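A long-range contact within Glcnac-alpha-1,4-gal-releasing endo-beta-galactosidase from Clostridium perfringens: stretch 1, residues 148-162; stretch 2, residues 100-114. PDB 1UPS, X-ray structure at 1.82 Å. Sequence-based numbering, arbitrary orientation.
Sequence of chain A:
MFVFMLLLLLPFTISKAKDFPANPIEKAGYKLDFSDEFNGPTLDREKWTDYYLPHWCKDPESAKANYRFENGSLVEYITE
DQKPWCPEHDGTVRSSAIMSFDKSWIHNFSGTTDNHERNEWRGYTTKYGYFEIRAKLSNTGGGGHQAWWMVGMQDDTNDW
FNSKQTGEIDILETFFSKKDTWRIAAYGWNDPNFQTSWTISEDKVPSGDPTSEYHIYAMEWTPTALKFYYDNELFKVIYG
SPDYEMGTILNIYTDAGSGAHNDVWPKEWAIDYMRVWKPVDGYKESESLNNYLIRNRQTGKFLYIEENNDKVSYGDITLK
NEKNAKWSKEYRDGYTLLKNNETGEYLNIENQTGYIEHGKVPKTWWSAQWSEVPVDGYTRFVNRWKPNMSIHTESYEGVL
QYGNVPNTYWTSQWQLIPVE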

ATOM      1  N   TRP A 148       5.296  -2.944   9.268  1.00  9.91           N
ATOM      2  CA  TRP A 148       6.381  -2.843   8.306  1.00 10.23           C
ATOM      3  C   TRP A 148       6.099  -1.528   7.616  1.00  9.86           C
ATOM      4  O   TRP A 148       5.031  -1.356   6.999  1.00 10.31           O
ATOM      5  CB  TRP A 148       6.303  -3.981   7.300  1.00  9.98           C
ATOM      6  CG  TRP A 148       7.256  -3.858   6.127  1.00 11.03           C
ATOM      7  CD1 TRP A 148       8.470  -3.208   6.081  1.00  9.73           C
ATOM      8  CD2 TRP A 148       7.067  -4.441   4.836  1.00 10.77           C
ATOM      9  NE1 TRP A 148       9.018  -3.327   4.816  1.00 10.56           N
ATOM     10  CE2 TRP A 148       8.192  -4.105   4.046  1.00 10.08           C
ATOM     11  CE3 TRP A 148       6.053  -5.210   4.264  1.00 10.66           C
ATOM     12  CZ2 TRP A 148       8.315  -4.498   2.700  1.00  9.71           C
ATOM     13  CZ3 TRP A 148       6.176  -5.613   2.929  1.00  9.68           C
ATOM     14  CH2 TRP A 148       7.296  -5.245   2.162  1.00 10.50           C
ATOM     15  N   TRP A 149       7.004  -0.567   7.771  1.00  9.46           N
ATOM     16  CA  TRP A 149       6.731   0.763   7.237  1.00  9.31           C
ATOM     17  C   TRP A 149       7.996   1.469   6.768  1.00  9.64           C
ATOM     18  O   TRP A 149       9.112   1.063   7.100  1.00 10.59           O
ATOM     19  CB  TRP A 149       5.972   1.646   8.260  1.00  8.78           C
ATOM     20  CG  TRP A 149       6.489   1.681   9.697  1.00  9.51           C
ATOM     21  CD1 TRP A 149       6.660   0.619  10.563  1.00  9.23           C
ATOM     22  CD2 TRP A 149       6.785   2.869  10.460  1.00 10.77           C
ATOM     23  NE1 TRP A 149       7.071   1.083  11.797  1.00  9.73           N
ATOM     24  CE2 TRP A 149       7.146   2.457  11.762  1.00 10.52           C
ATOM     25  CE3 TRP A 149       6.792   4.248  10.155  1.00 11.17           C
ATOM     26  CZ2 TRP A 149       7.526   3.370  12.776  1.00 10.95           C
ATOM     27  CZ3 TRP A 149       7.165   5.163  11.174  1.00 10.08           C
ATOM     28  CH2 TRP A 149       7.525   4.705  12.464  1.00 10.89           C
ATOM     29  N   MET A 150       7.807   2.527   5.983  1.00  9.83           N
ATOM     30  CA  MET A 150       8.923   3.258   5.401  1.00  9.39           C
ATOM     31  C   MET A 150       8.685   4.737   5.627  1.00  9.55           C
ATOM     32  O   MET A 150       7.545   5.179   5.655  1.00  8.97           O
ATOM     33  CB  MET A 150       9.048   2.951   3.902  1.00  9.12           C
ATOM     34  CG  MET A 150       9.299   1.436   3.648  1.00  9.67           C
ATOM     35  SD  MET A 150       9.440   1.031   1.881  1.00 12.00           S
ATOM     36  CE  MET A 150      11.005   1.848   1.554  1.00 13.77           C
ATOM     37  N   VAL A 151       9.781   5.469   5.830  1.00  9.60           N
ATOM     38  CA  VAL A 151       9.722   6.904   6.067  1.00 10.16           C
ATOM     39  C   VAL A 151      10.756   7.602   5.200  1.00 10.23           C
ATOM     40  O   VAL A 151      11.825   7.050   4.939  1.00 10.53           O
ATOM     41  CB  VAL A 151       9.953   7.258   7.571  1.00 10.12           C
ATOM     42  CG1 VAL A 151       8.789   6.744   8.431  1.00 11.23           C
ATOM     43  CG2 VAL A 151      11.304   6.702   8.105  1.00 11.43           C
ATOM     44  N   GLY A 152      10.431   8.810   4.748  1.00  9.89           N
ATOM     45  CA  GLY A 152      11.376   9.617   4.004  1.00 10.16           C
ATOM     46  C   GLY A 152      12.622   9.884   4.827  1.00 10.67           C
ATOM     47  O   GLY A 152      12.566  10.032   6.061  1.00 10.90           O
ATOM     48  N   MET A 153      13.762   9.947   4.144  1.00  9.69           N
ATOM     49  CA  MET A 153      15.029  10.163   4.838  1.00 10.42           C
ATOM     50  C   MET A 153      15.354  11.630   5.038  1.00  9.94           C
ATOM     51  O   MET A 153      16.421  11.957   5.579  1.00 10.51           O
ATOM     52  CB  MET A 153      16.173   9.451   4.098  1.00 10.19           C
ATOM     53  CG  MET A 153      16.102   7.915   4.223  1.00 12.70           C
ATOM     54  SD  MET A 153      16.193   7.257   5.917  1.00 14.35           S
ATOM     55  CE  MET A 153      17.533   7.899   6.536  1.00 17.92           C
ATOM     56  N   GLN A 154      14.455  12.521   4.599  1.00  9.92           N
ATOM     57  CA  GLN A 154      14.588  13.956   4.896  1.00 10.02           C
ATOM     58  C   GLN A 154      15.950  14.477   4.419  1.00 10.35           C
ATOM     59  O   GLN A 154      16.607  15.282   5.074  1.00 10.16           O
ATOM     60  CB  GLN A 154      14.342  14.219   6.407  1.00 10.83           C
ATOM     61  CG  GLN A 154      12.892  13.887   6.808  1.00  9.89           C
ATOM     62  CD  GLN A 154      12.642  13.774   8.319  1.00 11.43           C
ATOM     63  OE1 GLN A 154      11.893  12.900   8.742  1.00 10.93           O
ATOM     64  NE2 GLN A 154      13.248  14.655   9.114  1.00  9.38           N
ATOM     65  N   ASP A 155      16.349  14.018   3.241  1.00 10.09           N
ATOM     66  CA  ASP A 155      17.685  14.325   2.706  1.00 10.27           C
ATOM     67  C   ASP A 155      17.828  15.748   2.186  1.00 10.36           C
ATOM     68  O   ASP A 155      18.963  16.239   2.002  1.00 11.22           O
ATOM     69  CB  ASP A 155      18.044  13.324   1.602  1.00 10.25           C
ATOM     70  CG  ASP A 155      18.376  11.947   2.148  1.00 11.63           C
ATOM     71  OD1 ASP A 155      19.073  11.856   3.203  1.00 10.55           O
ATOM     72  OD2 ASP A 155      18.004  10.908   1.566  1.00 12.52           O
ATOM     73  N   ASP A 156      16.693  16.410   1.945  1.00  9.93           N
ATOM     74  CA  ASP A 156      16.702  17.799   1.467  1.00 10.10           C
ATOM     75  C   ASP A 156      17.351  18.766   2.473  1.00 10.28           C
ATOM     76  O   ASP A 156      18.299  19.482   2.136  1.00  9.26           O
ATOM     77  CB  ASP A 156      15.298  18.280   1.007  1.00  9.45           C
ATOM     78  CG  ASP A 156      14.206  18.061   2.055  1.00 10.12           C
ATOM     79  OD1 ASP A 156      13.097  18.627   1.876  1.00 10.00           O
ATOM     80  OD2 ASP A 156      14.349  17.337   3.067  1.00  9.85           O
ATOM     81  N   THR A 157      16.876  18.744   3.723  1.00 10.46           N
ATOM     82  CA  THR A 157      17.387  19.660   4.762  1.00 10.78           C
ATOM     83  C   THR A 157      18.118  18.975   5.913  1.00 10.81           C
ATOM     84  O   THR A 157      18.761  19.650   6.734  1.00 10.11           O
ATOM     85  CB  THR A 157      16.235  20.413   5.410  1.00 10.71           C
ATOM     86  OG1 THR A 157      15.315  19.458   5.950  1.00 11.30           O
ATOM     87  CG2 THR A 157      15.440  21.157   4.376  1.00 11.49           C
ATOM     88  N   ASN A 158      17.931  17.664   6.039  1.00 10.93           N
ATOM     89  CA  ASN A 158      18.441  16.909   7.182  1.00 11.43           C
ATOM     90  C   ASN A 158      17.909  17.426   8.515  1.00 12.14           C
ATOM     91  O   ASN A 158      18.545  17.274   9.548  1.00 13.17           O
ATOM     92  CB  ASN A 158      19.974  16.842   7.169  1.00 11.79           C
ATOM     93  CG  ASN A 158      20.504  16.335   5.846  1.00 11.93           C
ATOM     94  OD1 ASN A 158      20.132  15.227   5.405  1.00 10.96           O
ATOM     95  ND2 ASN A 158      21.366  17.152   5.175  1.00 10.69           N
ATOM     96  N   ASP A 159      16.747  18.055   8.470  1.00 11.89           N
ATOM     97  CA  ASP A 159      16.004  18.339   9.692  1.00 11.84           C
ATOM     98  C   ASP A 159      14.557  17.905   9.486  1.00 11.72           C
ATOM     99  O   ASP A 159      14.265  17.268   8.465  1.00 12.10           O
ATOM    100  CB  ASP A 159      16.191  19.796  10.123  1.00 12.27           C
ATOM    101  CG  ASP A 159      15.442  20.800   9.261  1.00 13.38           C
ATOM    102  OD1 ASP A 159      14.559  20.450   8.435  1.00 10.79           O
ATOM    103  OD2 ASP A 159      15.692  22.024   9.375  1.00 16.00           O
ATOM    104  N   TRP A 160      13.664  18.220  10.433  1.00 11.38           N
ATOM    105  CA  TRP A 160      12.231  17.916  10.258  1.00 11.50           C
ATOM    106  C   TRP A 160      11.439  19.128   9.781  1.00 11.42           C
ATOM    107  O   TRP A 160      10.731  19.071   8.774  1.00 11.41           O
ATOM    108  CB  TRP A 160      11.612  17.387  11.574  1.00 11.37           C
ATOM    109  CG  TRP A 160      10.105  17.232  11.501  1.00 11.24           C
ATOM    110  CD1 TRP A 160       9.154  18.105  11.983  1.00 13.26           C
ATOM    111  CD2 TRP A 160       9.382  16.152  10.898  1.00 11.83           C
ATOM    112  NE1 TRP A 160       7.889  17.638  11.709  1.00 11.82           N
ATOM    113  CE2 TRP A 160       7.999  16.428  11.057  1.00 12.58           C
ATOM    114  CE3 TRP A 160       9.766  14.969  10.235  1.00 11.77           C
ATOM    115  CZ2 TRP A 160       7.001  15.565  10.591  1.00 12.34           C
ATOM    116  CZ3 TRP A 160       8.766  14.098   9.772  1.00 12.52           C
ATOM    117  CH2 TRP A 160       7.400  14.407   9.946  1.00 12.35           C
ATOM    118  N   PHE A 161      11.554  20.245  10.500  1.00 11.56           N
ATOM    119  CA  PHE A 161      10.631  21.351  10.269  1.00 12.13           C
ATOM    120  C   PHE A 161      10.741  22.015   8.891  1.00 12.83           C
ATOM    121  O   PHE A 161       9.743  22.550   8.364  1.00 13.35           O
ATOM    122  CB  PHE A 161      10.718  22.355  11.424  1.00 12.57           C
ATOM    123  CG  PHE A 161      10.167  21.807  12.705  1.00 13.66           C
ATOM    124  CD1 PHE A 161      11.018  21.409  13.728  1.00 15.92           C
ATOM    125  CD2 PHE A 161       8.796  21.629  12.859  1.00 16.50           C
ATOM    126  CE1 PHE A 161      10.502  20.881  14.922  1.00 16.81           C
ATOM    127  CE2 PHE A 161       8.270  21.103  14.049  1.00 15.80           C
ATOM    128  CZ  PHE A 161       9.131  20.717  15.064  1.00 15.09           C
ATOM    129  N   ASN A 162      11.923  21.933   8.283  1.00 11.66           N
ATOM    130  CA  ASN A 162      12.101  22.483   6.942  1.00 11.65           C
ATOM    131  C   ASN A 162      12.096  21.437   5.823  1.00 10.97           C
ATOM    132  O   ASN A 162      12.098  21.790   4.647  1.00 11.20           O
ATOM    133  CB  ASN A 162      13.350  23.346   6.877  1.00 11.55           C
ATOM    134  CG  ASN A 162      13.293  24.496   7.858  1.00 14.31           C
ATOM    135  OD1 ASN A 162      12.497  25.416   7.691  1.00 15.28           O
ATOM    136  ND2 ASN A 162      14.106  24.424   8.911  1.00 16.06           N
TER
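Stretch 2 (100-114) SFDKSWIHNFSGTTD

Two largely irregular segments can be locked together by a side-chain amide that bonds to backbone, and Gln-154 does this with both ends of its amide at once. Its NE2 donates to Trp-105 O at 3.0 Å, while its OE1 accepts from His-107 N, also at 3.0 Å. The glutamine thus brackets Ile-106 much as a neighbouring strand would, although no backbone-to-backbone hydrogen bond joins the two stretches. Gln-154 NE2 also donates to Asp-159 O (2.9 Å), so the amide that grips stretch 2 also bridges its own loop.

Around this clamp, stretch 1 leaves its strand after Gly-152 and continues as loop or turn. Stretch 2 has only a short strand, at Phe-101 and Asp-102, followed by a type II turn from Lys-103 to Ile-106 and a type I turn from Asn-108 to Gly-111. With so little regular structure on the second side, the fit is best followed residue by residue. The nearest CA pairs are Val-151 with His-107, Met-153 with Ile-106, Asp-159 with Trp-105 and Phe-161 with Gly-111; the CA atoms of Asp-159 and Trp-105 approach to 5.3 Å. The first three pairs run in opposite senses along the chain, but the last, with 8.4 Å between the CA atoms of Phe-161 and Gly-111, jumps forward again, so no single direction holds throughout.

Lys-103 reaches into the loop of stretch 1 with a largely extended side chain. Its NZ donates to Met-153 O at 2.8 Å and to Asn-158 OD1 at 2.9 Å, and forms a long salt bridge with Asp-155, NZ to OD1 being 3.8 Å. A water accepts from Lys-103 NZ and donates to Ser-104 O and Asn-158 O, extending the polar link between the two backbones.

Apolar packing begins beside the strand of stretch 1. Val-151 CG2 lies 3.7 Å from Ile-106 CG2 and 3.8 Å from Phe-101 CZ, and Met-153 SD sits over the Phe-101 face, 4.1 Å from the ring centroid. Trp-149 turns its edge toward the face of His-107, with CZ3 3.5 Å from NE2.

Further along, the rings of both stretches receive aliphatic groups. Asp-159 CB lies over Trp-105, 4.1 Å from the centroid of its five-membered ring; Asn-108 CB presses closer on Trp-160, 3.3 Å from the corresponding centroid. Asn-108 ND2 donates to Thr-112 O at 2.8 Å, a bond from the turn to the residue just after it. At the exposed margin, the Phe-161 ring presents its edge to the backbone of stretch 2, with CZ 3.6 Å from Gly-111 O and CE1 3.5 Å from Thr-112 O.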

ATOM      1  N   SER A 100      16.452   0.302   9.174  1.00 10.88           N
ATOM      2  CA  SER A 100      17.529   0.234   8.169  1.00 10.93           C
ATOM      3  C   SER A 100      18.350   1.539   8.049  1.00 11.10           C
ATOM      4  O   SER A 100      19.036   1.760   7.049  1.00 11.78           O
ATOM      5  CB  SER A 100      16.961  -0.170   6.798  1.00 11.29           C
ATOM      6  OG  SER A 100      16.278   0.921   6.186  1.00 10.87           O
ATOM      7  N   PHE A 101      18.292   2.381   9.078  1.00 11.96           N
ATOM      8  CA  PHE A 101      18.979   3.684   9.084  1.00 11.88           C
ATOM      9  C   PHE A 101      19.068   4.178  10.531  1.00 11.76           C
ATOM     10  O   PHE A 101      18.428   3.622  11.443  1.00 11.16           O
ATOM     11  CB  PHE A 101      18.184   4.713   8.259  1.00 11.82           C
ATOM     12  CG  PHE A 101      16.822   4.988   8.835  1.00 13.13           C
ATOM     13  CD1 PHE A 101      15.750   4.144   8.539  1.00 12.69           C
ATOM     14  CD2 PHE A 101      16.639   6.031   9.749  1.00 12.76           C
ATOM     15  CE1 PHE A 101      14.491   4.354   9.135  1.00 14.33           C
ATOM     16  CE2 PHE A 101      15.385   6.258  10.342  1.00 14.69           C
ATOM     17  CZ  PHE A 101      14.309   5.411  10.029  1.00 13.48           C
ATOM     18  N   ASP A 102      19.851   5.232  10.729  1.00 11.26           N
ATOM     19  CA  ASP A 102      19.930   5.923  12.014  1.00 11.80           C
ATOM     20  C   ASP A 102      20.292   7.347  11.639  1.00 11.87           C
ATOM     21  O   ASP A 102      21.385   7.591  11.131  1.00 12.19           O
ATOM     22  CB  ASP A 102      21.009   5.263  12.875  1.00 12.19           C
ATOM     23  CG  ASP A 102      21.106   5.838  14.277  1.00 14.00           C
ATOM     24  OD1 ASP A 102      21.981   5.343  15.043  1.00 15.49           O
ATOM     25  OD2 ASP A 102      20.379   6.756  14.707  1.00 13.84           O
ATOM     26  N   LYS A 103      19.376   8.283  11.856  1.00 11.88           N
ATOM     27  CA  LYS A 103      19.561   9.624  11.318  1.00 11.91           C
ATOM     28  C   LYS A 103      18.775  10.633  12.150  1.00 12.03           C
ATOM     29  O   LYS A 103      17.633  10.363  12.530  1.00 11.35           O
ATOM     30  CB  LYS A 103      19.129   9.676   9.832  1.00 11.55           C
ATOM     31  CG  LYS A 103      19.493  10.994   9.109  1.00 11.42           C
ATOM     32  CD  LYS A 103      19.273  10.854   7.599  1.00 11.35           C
ATOM     33  CE  LYS A 103      19.713  12.093   6.797  1.00 14.50           C
ATOM     34  NZ  LYS A 103      18.666  13.149   6.786  1.00 15.70           N
ATOM     35  N   SER A 104      19.388  11.791  12.413  1.00 12.06           N
ATOM     36  CA  SER A 104      18.739  12.855  13.186  1.00 12.13           C
ATOM     37  C   SER A 104      17.407  13.287  12.560  1.00 11.57           C
ATOM     38  O   SER A 104      17.261  13.285  11.335  1.00 11.00           O
ATOM     39  CB  SER A 104      19.649  14.091  13.279  1.00 12.62           C
ATOM     40  OG  SER A 104      20.747  13.866  14.146  1.00 14.09           O
ATOM     41  N   TRP A 105      16.459  13.673  13.418  1.00 11.42           N
ATOM     42  CA  TRP A 105      15.208  14.338  13.033  1.00 10.44           C
ATOM     43  C   TRP A 105      14.172  13.467  12.300  1.00 10.34           C
ATOM     44  O   TRP A 105      13.077  13.946  12.007  1.00 10.12           O
ATOM     45  CB  TRP A 105      15.489  15.605  12.197  1.00 11.04           C
ATOM     46  CG  TRP A 105      16.097  16.737  12.977  1.00 11.99           C
ATOM     47  CD1 TRP A 105      17.371  17.218  12.881  1.00 13.45           C
ATOM     48  CD2 TRP A 105      15.431  17.543  13.948  1.00 13.93           C
ATOM     49  NE1 TRP A 105      17.543  18.275  13.745  1.00 14.66           N
ATOM     50  CE2 TRP A 105      16.366  18.497  14.415  1.00 15.40           C
ATOM     51  CE3 TRP A 105      14.136  17.554  14.479  1.00 14.19           C
ATOM     52  CZ2 TRP A 105      16.046  19.454  15.392  1.00 16.37           C
ATOM     53  CZ3 TRP A 105      13.814  18.512  15.457  1.00 15.38           C
ATOM     54  CH2 TRP A 105      14.773  19.443  15.897  1.00 16.86           C
ATOM     55  N   ILE A 106      14.484  12.198  12.047  1.00  9.75           N
ATOM     56  CA  ILE A 106      13.576  11.377  11.229  1.00 10.11           C
ATOM     57  C   ILE A 106      12.227  11.081  11.909  1.00 10.19           C
ATOM     58  O   ILE A 106      12.189  10.589  13.044  1.00 10.05           O
ATOM     59  CB  ILE A 106      14.241  10.057  10.775  1.00 10.00           C
ATOM     60  CG1 ILE A 106      15.479  10.352   9.905  1.00 10.14           C
ATOM     61  CG2 ILE A 106      13.210   9.222   9.982  1.00 10.17           C
ATOM     62  CD1 ILE A 106      15.189  11.232   8.634  1.00  9.75           C
ATOM     63  N   HIS A 107      11.138  11.361  11.190  1.00 11.16           N
ATOM     64  CA  HIS A 107       9.781  10.951  11.606  1.00 11.34           C
ATOM     65  C   HIS A 107       9.387  11.553  12.965  1.00 11.74           C
ATOM     66  O   HIS A 107       9.249  10.840  13.991  1.00 11.44           O
ATOM     67  CB  HIS A 107       9.608   9.419  11.606  1.00 11.38           C
ATOM     68  CG  HIS A 107       8.187   8.991  11.832  1.00 10.93           C
ATOM     69  ND1 HIS A 107       7.186   9.245  10.920  1.00 11.30           N
ATOM     70  CD2 HIS A 107       7.597   8.371  12.881  1.00 11.11           C
ATOM     71  CE1 HIS A 107       6.034   8.808  11.402  1.00 11.77           C
ATOM     72  NE2 HIS A 107       6.261   8.255  12.583  1.00 11.96           N
ATOM     73  N   ASN A 108       9.207  12.868  12.934  1.00 11.32           N
ATOM     74  CA  ASN A 108       8.838  13.648  14.118  1.00 11.71           C
ATOM     75  C   ASN A 108       7.338  13.600  14.398  1.00 12.11           C
ATOM     76  O   ASN A 108       6.622  14.601  14.252  1.00 12.65           O
ATOM     77  CB  ASN A 108       9.337  15.093  13.983  1.00 11.08           C
ATOM     78  CG  ASN A 108       9.424  15.794  15.322  1.00 11.79           C
ATOM     79  OD1 ASN A 108       9.079  15.202  16.355  1.00 10.50           O
ATOM     80  ND2 ASN A 108       9.926  17.033  15.326  1.00 12.97           N
ATOM     81  N   PHE A 109       6.863  12.424  14.801  1.00 12.40           N
ATOM     82  CA  PHE A 109       5.432  12.192  14.995  1.00 14.25           C
ATOM     83  C   PHE A 109       4.878  13.096  16.105  1.00 14.87           C
ATOM     84  O   PHE A 109       3.698  13.451  16.084  1.00 15.31           O
ATOM     85  CB  PHE A 109       5.147  10.719  15.341  1.00 13.93           C
ATOM     86  CG  PHE A 109       5.868  10.233  16.560  1.00 14.97           C
ATOM     87  CD1 PHE A 109       5.282  10.329  17.833  1.00 17.88           C
ATOM     88  CD2 PHE A 109       7.129   9.671  16.453  1.00 16.37           C
ATOM     89  CE1 PHE A 109       5.970   9.890  18.968  1.00 18.62           C
ATOM     90  CE2 PHE A 109       7.823   9.236  17.577  1.00 17.99           C
ATOM     91  CZ  PHE A 109       7.239   9.344  18.844  1.00 20.16           C
ATOM     92  N   SER A 110       5.737  13.489  17.036  1.00 14.63           N
ATOM     93  CA  SER A 110       5.300  14.322  18.170  1.00 15.14           C
ATOM     94  C   SER A 110       5.485  15.829  17.937  1.00 15.08           C
ATOM     95  O   SER A 110       5.014  16.648  18.737  1.00 15.31           O
ATOM     96  CB  SER A 110       6.013  13.891  19.446  1.00 14.70           C
ATOM     97  OG  SER A 110       7.365  14.337  19.454  1.00 17.26           O
ATOM     98  N   GLY A 111       6.154  16.194  16.841  1.00 14.01           N
ATOM     99  CA  GLY A 111       6.476  17.595  16.560  1.00 15.18           C
ATOM    100  C   GLY A 111       7.342  18.262  17.626  1.00 15.49           C
ATOM    101  O   GLY A 111       7.229  19.471  17.857  1.00 16.06           O
ATOM    102  N   THR A 112       8.209  17.490  18.269  1.00 16.06           N
ATOM    103  CA  THR A 112       9.133  18.034  19.265  1.00 16.41           C
ATOM    104  C   THR A 112      10.313  18.812  18.644  1.00 17.85           C
ATOM    105  O   THR A 112      10.704  18.559  17.498  1.00 16.59           O
ATOM    106  CB  THR A 112       9.653  16.923  20.188  1.00 17.14           C
ATOM    107  OG1 THR A 112      10.484  17.504  21.208  1.00 15.67           O
ATOM    108  CG2 THR A 112      10.616  15.974  19.434  1.00 15.68           C
ATOM    109  N   THR A 113      10.881  19.760  19.399  1.00 18.47           N
ATOM    110  CA  THR A 113      12.123  20.401  18.956  1.00 20.40           C
ATOM    111  C   THR A 113      13.333  19.737  19.599  1.00 21.38           C
ATOM    112  O   THR A 113      14.474  20.145  19.363  1.00 22.11           O
ATOM    113  CB  THR A 113      12.131  21.919  19.257  1.00 20.90           C
ATOM    114  OG1 THR A 113      11.747  22.143  20.625  1.00 21.40           O
ATOM    115  CG2 THR A 113      11.058  22.633  18.451  1.00 21.35           C
ATOM    116  N   ASP A 114      13.076  18.726  20.421  1.00 21.85           N
ATOM    117  CA  ASP A 114      14.117  18.032  21.177  1.00 23.34           C
ATOM    118  C   ASP A 114      14.727  16.834  20.420  1.00 22.21           C
ATOM    119  O   ASP A 114      14.495  15.677  20.780  1.00 23.28           O
ATOM    120  CB  ASP A 114      13.547  17.531  22.510  1.00 24.44           C
ATOM    121  CG  ASP A 114      13.494  18.605  23.588  1.00 27.84           C
ATOM    122  OD1 ASP A 114      13.904  19.776  23.363  1.00 32.87           O
ATOM    123  OD2 ASP A 114      13.039  18.349  24.728  1.00 32.73           O
TER
HETATM  124  O   HOH W   1      18.897  14.306   9.503  1.00 20.86           O